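Long-range contacts in ribonucleoside-diphosphate reductase (Pseudomonas aeruginosa, PDB 5IM3), which probably catalyses the reduction of ribonucleoside diphosphates to deoxyribonucleotides for DNA synthesis, under allosteric control by nucleotides such as dATP: residues Leu176-Gly181 and Glu214-Tyr219; Lys276-Glu281 and Asp336-Ala341; Cys373-Val378 and Glu598-Asn603. All coordinates share one frame; numbering follows the deposited sequence. Where two conformers were deposited one is given.

Contact 1 (Leu176-Gly181 and Glu214-Tyr219); sequences LAEVDG and EREPNY
The phenol ring of Y219 receives V179 on one face: methyl CG1 sits above the ring centre, 4.0 Å from the centroid and 9° off the normal, a CH-pi contact in which the two side chains slide past each other in opposite directions. V179 CG1 lies anti to its own carbonyl carbon (chi1 -66°), the setting that lays this methyl over the ring. The backbone NH of D180 and the carbonyl of E178 approach the ring obliquely. At its phenolic end, Y219 OH accepts the D180 N-H at 3.0 Å, so a single aromatic side chain meets the other loop with both a face and a polar tip. N218 crosses V179 at about a right angle, its CB meeting the same CG1 methyl, while its ND2 gives a weak bond of 3.4 Å to A177 O. Farther along, L176 CD1 rests against N218 O at 3.5 Å. E216 opens a type I turn ending at Y219; its CG packs on E178 O, its OE2 weakly caps N218 N, and its OE1 forms a salt bridge with K814. The two loops thus dock in the second ATP cone range just where helices 181-190 and 219-239 begin, D180 capping the former through L183 N. L176 and V179 also lean on helix 219-239, and P217 and E178 touch helix 807-815, joining the cone to the barrel domain.

Contact 2 (Lys276-Glu281 and Asp336-Ala341); sequences KEFDLE and DREARA
E277 and R337 form a salt bridge, with E277 OE1 2.7 Å from R337 NH2. The carboxylate oxygen comes over a face of the guanidinium, and the two planes stand 80° apart, so this is not the flat, two-pronged pairing in which the groups share a plane. Equally short is the hydrogen bond from D279 N to E338 OE2, 2.7 Å with an angle of 148° at the hydrogen; the oxygen is met on its anti side, with the donor slightly out of the carboxylate plane. E338 bends at chi2 (74°), which turns CD back from an extended course, and the same OE2 also lies 3.5 Å from D279 CB. Between these two polar links sits F278. R337 lays its aliphatic part across the ring: CD stands above the ring centre, 4.0 Å from the centroid, in a CH-pi contact, and CB approaches F278 CE2 to 3.6 Å. The ring and guanidinium planes are nearly perpendicular, and any cation-pi attraction is weak at best. R337 NE, buried here, has no polar partner in the model. A341 CB adds a contact of 4.0 Å to F278 CE2, and beyond the two segments M328, I332 and L283 touch the same phenylalanine. The arrangement is that of two helix starts docked together: D279 is the N-cap of helix 280-286, with OD1 bound to K282 N, and its backbone NH is held by a glutamate from the first turn of helix 337-349, within the all-alpha domain range of the reductase.

Contact 3 (Cys373-Val378 and Glu598-Asn603); sequences CYLTTV and EIAVCN
A600 O is gripped twice by the neighbouring strand: L375 N donates to it at 3.0 Å with an angle of 153° at the hydrogen, and Y374 CA adds a CA-H...O contact of 3.1 Å. The return bond of this antiparallel hydrogen-bonded pair, A600 N to L375 O, is weak. C602 N to C373 O, 2.9 Å, continues the ladder beyond the non-hydrogen-bonded pair Y374-V601. On one face Y374 and V601 lie side by side, with CE1 of the tyrosine 3.9 Å from CG1 of the valine. L375 occupies the other face, its CB against A600 CB and its CD1 3.7 Å from C602 SG. At the end of the ladder C373 SG stands anti to its backbone N (chi1 166°), which turns it toward C602; in the conformer described here, one of two deposited for C373, it forms a disulfide of 2.0 Å with C602 SG. A cysteine pair on adjacent antiparallel strands is consistent with the redox-active pair of class I reductases, oxidised as substrate is reduced and then re-reduced through C-terminal cysteines, with thioredoxin as the ultimate donor. Strand 401-405 runs parallel on the far side of 373-377, with N404 binding T376 OG1, and strand 659-663 runs parallel to 600-608. Helix 646-655 covers V601, while helix 382-395 packs on Y374, so that this antiparallel seam links runs of parallel strands, as in the ten-stranded reductase barrel.

In the fold
The three contacts follow one another along the chain, each closing before the next opens, and none touches another. Contact 1 falls in the second ATP cone range, contact 2 involves helix 337-349 of the all-alpha range, and contact 3 lies in the barrel. Centres lie about 39 Å apart for contact 1 and contact 2, about 33 Å for contact 2 and contact 3, and about 46 Å for contact 1 and contact 3, the last on opposite sides of the chain's centre. Contacts 1 and 2 bring helix starts together, whereas contact 3 pairs strands. The enzyme is thus assembled from successive modules, with the probable redox cysteines of contact 3 remote from the cone of contact 1.

Contact 1 (Leu176-Gly181 and Glu214-Tyr219)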
loop_
_atom_site.group_PDB
_atom_site.type_symbol
_atom_site.label_atom_id
_atom_site.label_comp_id
_atom_site.label_asym_id
_atom_site.label_seq_id
_atom_site.Cartn_x
_atom_site.Cartn_y
_atom_site.Cartn_z
ATOM N N LEU A 176 18.643 8.131 55.172
ATOM C CA LEU A 176 18.278 8.480 53.806
ATOM C C LEU A 176 18.310 9.990 53.632
ATOM O O LEU A 176 17.960 10.737 54.550
ATOM C CB LEU A 176 16.888 7.936 53.450
ATOM C CG LEU A 176 16.756 6.413 53.494
ATOM C CD1 LEU A 176 15.319 5.988 53.235
ATOM C CD2 LEU A 176 17.697 5.759 52.490
ATOM N N ALA A 177 18.734 10.431 52.452
ATOM C CA ALA A 177 18.896 11.845 52.153
ATOM C C ALA A 177 17.660 12.397 51.456
ATOM O O ALA A 177 16.926 11.673 50.780
ATOM C CB ALA A 177 20.127 12.072 51.274
ATOM N N GLU A 178 17.442 13.702 51.625
ATOM C CA GLU A 178 16.334 14.406 50.977
ATOM C C GLU A 178 14.989 13.754 51.291
ATOM O O GLU A 178 14.074 13.757 50.465
ATOM C CB GLU A 178 16.549 14.494 49.463
ATOM C CG GLU A 178 17.623 15.488 49.045
ATOM C CD GLU A 178 17.207 16.929 49.288
ATOM O OE1 GLU A 178 15.986 17.202 49.300
ATOM O OE2 GLU A 178 18.096 17.792 49.471
ATOM N N VAL A 179 14.857 13.191 52.490
ATOM C CA VAL A 179 13.592 12.652 52.974
ATOM C C VAL A 179 13.177 13.445 54.203
ATOM O O VAL A 179 14.005 13.745 55.070
ATOM C CB VAL A 179 13.686 11.146 53.297
ATOM C CG1 VAL A 179 13.919 10.345 52.022
ATOM C CG2 VAL A 179 14.785 10.881 54.318
ATOM N N ASP A 180 11.892 13.782 54.275
ATOM C CA ASP A 180 11.360 14.663 55.313
ATOM C C ASP A 180 10.297 13.900 56.098
ATOM O O ASP A 180 9.167 13.733 55.627
ATOM C CB ASP A 180 10.791 15.936 54.694
ATOM C CG ASP A 180 10.538 17.019 55.722
ATOM O OD1 ASP A 180 10.380 16.683 56.915
ATOM O OD2 ASP A 180 10.496 18.206 55.334
ATOM N N GLY A 181 10.656 13.451 57.302
ATOM C CA GLY A 181 9.710 12.699 58.111
ATOM C C GLY A 181 8.506 13.525 58.519
ATOM O O GLY A 181 7.361 13.083 58.396
ATOM N N GLU A 214 8.368 10.006 43.183
ATOM C CA GLU A 214 8.513 10.684 41.898
ATOM C C GLU A 214 9.533 11.812 41.983
ATOM O O GLU A 214 10.318 12.019 41.049
ATOM C CB GLU A 214 7.157 11.218 41.433
ATOM C CG GLU A 214 7.167 11.801 40.027
ATOM C CD GLU A 214 5.785 12.209 39.552
ATOM O OE1 GLU A 214 5.502 13.424 39.514
ATOM O OE2 GLU A 214 4.978 11.314 39.224
ATOM N N ARG A 215 9.539 12.553 43.091
ATOM C CA ARG A 215 10.479 13.652 43.266
ATOM C C ARG A 215 11.741 13.245 44.014
ATOM O O ARG A 215 12.733 13.981 43.970
ATOM C CB ARG A 215 9.806 14.811 44.011
ATOM C CG ARG A 215 8.600 15.406 43.289
ATOM C CD ARG A 215 8.977 16.110 41.981
ATOM N NE ARG A 215 9.592 17.424 42.191
ATOM C CZ ARG A 215 10.879 17.711 42.000
ATOM N NH1 ARG A 215 11.734 16.782 41.588
ATOM N NH2 ARG A 215 11.317 18.944 42.220
ATOM N N GLU A 216 11.733 12.099 44.689
ATOM C CA GLU A 216 12.917 11.629 45.398
ATOM C C GLU A 216 12.855 10.113 45.556
ATOM O O GLU A 216 12.051 9.604 46.349
ATOM C CB GLU A 216 13.034 12.310 46.761
ATOM C CG GLU A 216 14.112 11.722 47.665
ATOM C CD GLU A 216 15.480 11.735 47.019
ATOM O OE1 GLU A 216 15.745 12.663 46.230
ATOM O OE2 GLU A 216 16.283 10.815 47.290
ATOM N N PRO A 217 13.692 9.358 44.837
ATOM C CA PRO A 217 13.544 7.894 44.858
ATOM C C PRO A 217 13.736 7.281 46.233
ATOM O O PRO A 217 13.138 6.237 46.520
ATOM C CB PRO A 217 14.621 7.422 43.870
ATOM C CG PRO A 217 15.637 8.503 43.873
ATOM C CD PRO A 217 14.864 9.778 44.048
ATOM N N ASN A 218 14.540 7.900 47.100
ATOM C CA ASN A 218 14.809 7.313 48.409
ATOM C C ASN A 218 13.539 7.083 49.216
ATOM O O ASN A 218 13.566 6.310 50.180
ATOM C CB ASN A 218 15.774 8.198 49.198
ATOM C CG ASN A 218 17.208 8.049 48.734
ATOM O OD1 ASN A 218 17.635 6.963 48.343
ATOM N ND2 ASN A 218 17.960 9.140 48.772
ATOM N N TYR A 219 12.428 7.722 48.848
ATOM C CA TYR A 219 11.164 7.433 49.513
ATOM C C TYR A 219 10.695 6.007 49.268
ATOM O O TYR A 219 9.884 5.494 50.047
ATOM C CB TYR A 219 10.090 8.419 49.060
ATOM C CG TYR A 219 10.219 9.767 49.721
ATOM C CD1 TYR A 219 9.865 9.944 51.050
ATOM C CD2 TYR A 219 10.702 10.861 49.022
ATOM C CE1 TYR A 219 9.989 11.175 51.660
ATOM C CE2 TYR A 219 10.826 12.095 49.627
ATOM C CZ TYR A 219 10.467 12.244 50.946
ATOM O OH TYR A 219 10.586 13.464 51.562
#

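Contact 2 (Lys276-Glu281 and Asp336-Ala341)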
loop_
_atom_site.group_PDB
_atom_site.type_symbol
_atom_site.label_atom_id
_atom_site.label_comp_id
_atom_site.label_asym_id
_atom_site.label_seq_id
_atom_site.Cartn_x
_atom_site.Cartn_y
_atom_site.Cartn_z
ATOM N N LYS A 276 13.969 -28.311 62.385
ATOM C CA LYS A 276 14.046 -28.344 63.840
ATOM C C LYS A 276 15.363 -28.924 64.336
ATOM O O LYS A 276 15.704 -28.738 65.509
ATOM C CB LYS A 276 12.888 -29.157 64.416
ATOM C CG LYS A 276 11.537 -28.495 64.266
ATOM C CD LYS A 276 10.432 -29.388 64.797
ATOM C CE LYS A 276 9.085 -28.697 64.709
ATOM N NZ LYS A 276 7.968 -29.588 65.119
ATOM N N GLU A 277 16.105 -29.625 63.481
ATOM C CA GLU A 277 17.407 -30.158 63.863
ATOM C C GLU A 277 18.488 -29.086 63.925
ATOM O O GLU A 277 19.621 -29.396 64.308
ATOM C CB GLU A 277 17.828 -31.263 62.889
ATOM C CG GLU A 277 16.874 -32.455 62.846
ATOM C CD GLU A 277 17.218 -33.448 61.747
ATOM O OE1 GLU A 277 18.107 -33.142 60.922
ATOM O OE2 GLU A 277 16.596 -34.531 61.705
ATOM N N PHE A 278 18.175 -27.849 63.547
ATOM C CA PHE A 278 19.119 -26.751 63.655
ATOM C C PHE A 278 19.113 -26.189 65.072
ATOM O O PHE A 278 18.172 -26.386 65.845
ATOM C CB PHE A 278 18.779 -25.635 62.667
ATOM C CG PHE A 278 19.200 -25.915 61.253
ATOM C CD1 PHE A 278 18.382 -26.638 60.400
ATOM C CD2 PHE A 278 20.406 -25.433 60.767
ATOM C CE1 PHE A 278 18.764 -26.887 59.094
ATOM C CE2 PHE A 278 20.792 -25.679 59.460
ATOM C CZ PHE A 278 19.969 -26.406 58.624
ATOM N N ASP A 279 20.184 -25.472 65.404
ATOM C CA ASP A 279 20.278 -24.773 66.685
ATOM C C ASP A 279 19.644 -23.402 66.490
ATOM O O ASP A 279 20.304 -22.434 66.113
ATOM C CB ASP A 279 21.726 -24.676 67.147
ATOM C CG ASP A 279 21.847 -24.166 68.566
ATOM O OD1 ASP A 279 21.129 -23.207 68.919
ATOM O OD2 ASP A 279 22.658 -24.730 69.331
ATOM N N LEU A 280 18.340 -23.320 66.758
ATOM C CA LEU A 280 17.597 -22.105 66.447
ATOM C C LEU A 280 18.027 -20.934 67.323
ATOM O O LEU A 280 17.951 -19.781 66.885
ATOM C CB LEU A 280 16.099 -22.363 66.590
ATOM C CG LEU A 280 15.573 -23.518 65.729
ATOM C CD1 LEU A 280 14.104 -23.790 66.016
ATOM C CD2 LEU A 280 15.784 -23.234 64.244
ATOM N N GLU A 281 18.476 -21.199 68.553
ATOM C CA GLU A 281 18.967 -20.114 69.397
ATOM C C GLU A 281 20.177 -19.445 68.758
ATOM O O GLU A 281 20.265 -18.213 68.699
ATOM C CB GLU A 281 19.311 -20.647 70.791
ATOM C CG GLU A 281 19.516 -19.560 71.841
ATOM C CD GLU A 281 20.979 -19.279 72.130
ATOM O OE1 GLU A 281 21.839 -19.661 71.312
ATOM O OE2 GLU A 281 21.273 -18.685 73.189
ATOM N N ASP A 336 28.570 -28.694 59.132
ATOM C CA ASP A 336 28.381 -27.601 60.086
ATOM C C ASP A 336 27.111 -26.850 59.700
ATOM O O ASP A 336 27.143 -25.764 59.121
ATOM C CB ASP A 336 29.602 -26.687 60.106
ATOM C CG ASP A 336 30.880 -27.426 60.452
ATOM O OD1 ASP A 336 31.199 -27.541 61.656
ATOM O OD2 ASP A 336 31.567 -27.890 59.517
ATOM N N ARG A 337 25.970 -27.459 60.034
ATOM C CA ARG A 337 24.659 -26.903 59.711
ATOM C C ARG A 337 24.572 -25.402 59.967
ATOM O O ARG A 337 24.198 -24.627 59.082
ATOM C CB ARG A 337 23.588 -27.623 60.532
ATOM C CG ARG A 337 22.914 -28.789 59.838
ATOM C CD ARG A 337 21.832 -29.364 60.740
ATOM N NE ARG A 337 20.782 -30.057 59.995
ATOM C CZ ARG A 337 20.721 -31.374 59.812
ATOM N NH1 ARG A 337 21.654 -32.174 60.321
ATOM N NH2 ARG A 337 19.716 -31.894 59.124
ATOM N N GLU A 338 24.900 -24.979 61.190
ATOM C CA GLU A 338 24.684 -23.588 61.580
ATOM C C GLU A 338 25.671 -22.657 60.887
ATOM O O GLU A 338 25.281 -21.613 60.351
ATOM C CB GLU A 338 24.787 -23.451 63.100
ATOM C CG GLU A 338 23.600 -24.032 63.864
ATOM C CD GLU A 338 23.592 -25.551 63.891
ATOM O OE1 GLU A 338 24.668 -26.161 63.713
ATOM O OE2 GLU A 338 22.503 -26.134 64.093
ATOM N N ALA A 339 26.957 -23.016 60.888
ATOM C CA ALA A 339 27.966 -22.166 60.264
ATOM C C ALA A 339 27.647 -21.922 58.791
ATOM O O ALA A 339 27.717 -20.787 58.307
ATOM C CB ALA A 339 29.348 -22.798 60.422
ATOM N N ARG A 340 27.290 -22.979 58.059
ATOM C CA ARG A 340 26.951 -22.815 56.647
ATOM C C ARG A 340 25.625 -22.084 56.474
ATOM O O ARG A 340 25.480 -21.265 55.559
ATOM C CB ARG A 340 26.911 -24.178 55.954
ATOM C CG ARG A 340 28.248 -24.908 55.953
ATOM C CD ARG A 340 29.326 -24.109 55.232
ATOM N NE ARG A 340 30.611 -24.794 55.227
ATOM C CZ ARG A 340 31.719 -24.299 54.684
ATOM N NH1 ARG A 340 31.700 -23.113 54.088
ATOM N NH2 ARG A 340 32.851 -24.991 54.735
ATOM N N ALA A 341 24.646 -22.361 57.336
ATOM C CA ALA A 341 23.376 -21.647 57.254
ATOM C C ALA A 341 23.577 -20.152 57.461
ATOM O O ALA A 341 22.965 -19.334 56.765
ATOM C CB ALA A 341 22.388 -22.203 58.282
#

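Contact 3 (Cys373-Val378 and Glu598-Asn603)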
loop_
_atom_site.group_PDB
_atom_site.type_symbol
_atom_site.label_atom_id
_atom_site.label_comp_id
_atom_site.label_asym_id
_atom_site.label_seq_id
_atom_site.Cartn_x
_atom_site.Cartn_y
_atom_site.Cartn_z
ATOM N N CYS A 373 14.124 -26.022 35.685
ATOM C CA CYS A 373 14.566 -25.801 34.310
ATOM C C CYS A 373 15.179 -27.091 33.786
ATOM O O CYS A 373 16.091 -27.638 34.414
ATOM C CB CYS A 373 15.588 -24.652 34.253
ATOM S SG CYS A 373 16.579 -24.451 32.713
ATOM N N TYR A 374 14.687 -27.578 32.644
ATOM C CA TYR A 374 15.109 -28.882 32.144
ATOM C C TYR A 374 15.296 -28.864 30.635
ATOM O O TYR A 374 14.671 -28.076 29.922
ATOM C CB TYR A 374 14.090 -29.979 32.492
ATOM C CG TYR A 374 13.628 -29.965 33.927
ATOM C CD1 TYR A 374 14.320 -30.656 34.909
ATOM C CD2 TYR A 374 12.494 -29.259 34.296
ATOM C CE1 TYR A 374 13.892 -30.643 36.222
ATOM C CE2 TYR A 374 12.061 -29.239 35.596
ATOM C CZ TYR A 374 12.760 -29.929 36.558
ATOM O OH TYR A 374 12.313 -29.897 37.853
ATOM N N LEU A 375 16.157 -29.768 30.162
ATOM C CA LEU A 375 16.391 -30.001 28.745
ATOM C C LEU A 375 16.183 -31.479 28.449
ATOM O O LEU A 375 16.631 -32.341 29.210
ATOM C CB LEU A 375 17.811 -29.592 28.313
ATOM C CG LEU A 375 18.211 -28.114 28.405
ATOM C CD1 LEU A 375 18.517 -27.693 29.841
ATOM C CD2 LEU A 375 19.412 -27.850 27.503
ATOM N N THR A 376 15.507 -31.768 27.339
ATOM C CA THR A 376 15.240 -33.137 26.925
ATOM C C THR A 376 15.555 -33.295 25.446
ATOM O O THR A 376 15.671 -32.320 24.701
ATOM C CB THR A 376 13.779 -33.543 27.166
ATOM O OG1 THR A 376 12.933 -32.880 26.216
ATOM C CG2 THR A 376 13.333 -33.184 28.581
ATOM N N THR A 377 15.687 -34.552 25.032
ATOM C CA THR A 377 15.826 -34.916 23.629
ATOM C C THR A 377 14.821 -36.020 23.336
ATOM O O THR A 377 14.684 -36.961 24.125
ATOM C CB THR A 377 17.258 -35.365 23.303
ATOM O OG1 THR A 377 17.339 -35.756 21.930
ATOM C CG2 THR A 377 17.693 -36.526 24.191
ATOM N N VAL A 378 14.107 -35.892 22.227
ATOM C CA VAL A 378 12.983 -36.769 21.900
ATOM C C VAL A 378 13.467 -37.844 20.932
ATOM O O VAL A 378 14.032 -37.502 19.886
ATOM C CB VAL A 378 11.809 -35.983 21.292
ATOM C CG1 VAL A 378 10.587 -36.877 21.156
ATOM C CG2 VAL A 378 11.478 -34.771 22.143
ATOM N N GLU A 598 19.048 -39.115 30.514
ATOM C CA GLU A 598 19.535 -37.877 31.116
ATOM C C GLU A 598 18.658 -36.719 30.666
ATOM O O GLU A 598 18.697 -36.316 29.501
ATOM C CB GLU A 598 20.998 -37.624 30.750
ATOM C CG GLU A 598 21.959 -38.619 31.393
ATOM C CD GLU A 598 23.413 -38.277 31.142
ATOM O OE1 GLU A 598 24.251 -39.203 31.168
ATOM O OE2 GLU A 598 23.716 -37.085 30.917
ATOM N N ILE A 599 17.869 -36.196 31.595
ATOM C CA ILE A 599 17.190 -34.919 31.443
ATOM C C ILE A 599 18.014 -33.899 32.217
ATOM O O ILE A 599 18.107 -33.965 33.447
ATOM C CB ILE A 599 15.740 -34.995 31.940
ATOM C CG1 ILE A 599 14.902 -35.810 30.937
ATOM C CG2 ILE A 599 15.152 -33.606 32.146
ATOM C CD1 ILE A 599 13.467 -36.056 31.362
ATOM N N ALA A 600 18.635 -32.963 31.502
ATOM C CA ALA A 600 19.507 -31.988 32.144
ATOM C C ALA A 600 18.694 -31.026 33.004
ATOM O O ALA A 600 17.574 -30.646 32.650
ATOM C CB ALA A 600 20.300 -31.214 31.096
ATOM N N VAL A 601 19.266 -30.639 34.142
ATOM C CA VAL A 601 18.606 -29.783 35.122
ATOM C C VAL A 601 19.450 -28.528 35.301
ATOM O O VAL A 601 20.665 -28.620 35.516
ATOM C CB VAL A 601 18.422 -30.503 36.471
ATOM C CG1 VAL A 601 17.500 -29.704 37.381
ATOM C CG2 VAL A 601 17.893 -31.916 36.267
ATOM N N CYS A 602 18.809 -27.362 35.227
ATOM C CA CYS A 602 19.497 -26.088 35.413
ATOM C C CYS A 602 19.327 -25.634 36.859
ATOM O O CYS A 602 18.205 -25.365 37.304
ATOM C CB CYS A 602 18.966 -25.015 34.464
ATOM S SG CYS A 602 18.225 -25.646 32.934
ATOM N N ASN A 603 20.437 -25.547 37.581
ATOM C CA ASN A 603 20.453 -25.085 38.965
ATOM C C ASN A 603 21.125 -23.711 38.976
ATOM O O ASN A 603 22.325 -23.600 38.695
ATOM C CB ASN A 603 21.177 -26.098 39.850
ATOM C CG ASN A 603 20.878 -27.545 39.444
ATOM O OD1 ASN A 603 19.782 -28.058 39.677
ATOM N ND2 ASN A 603 21.858 -28.203 38.832
#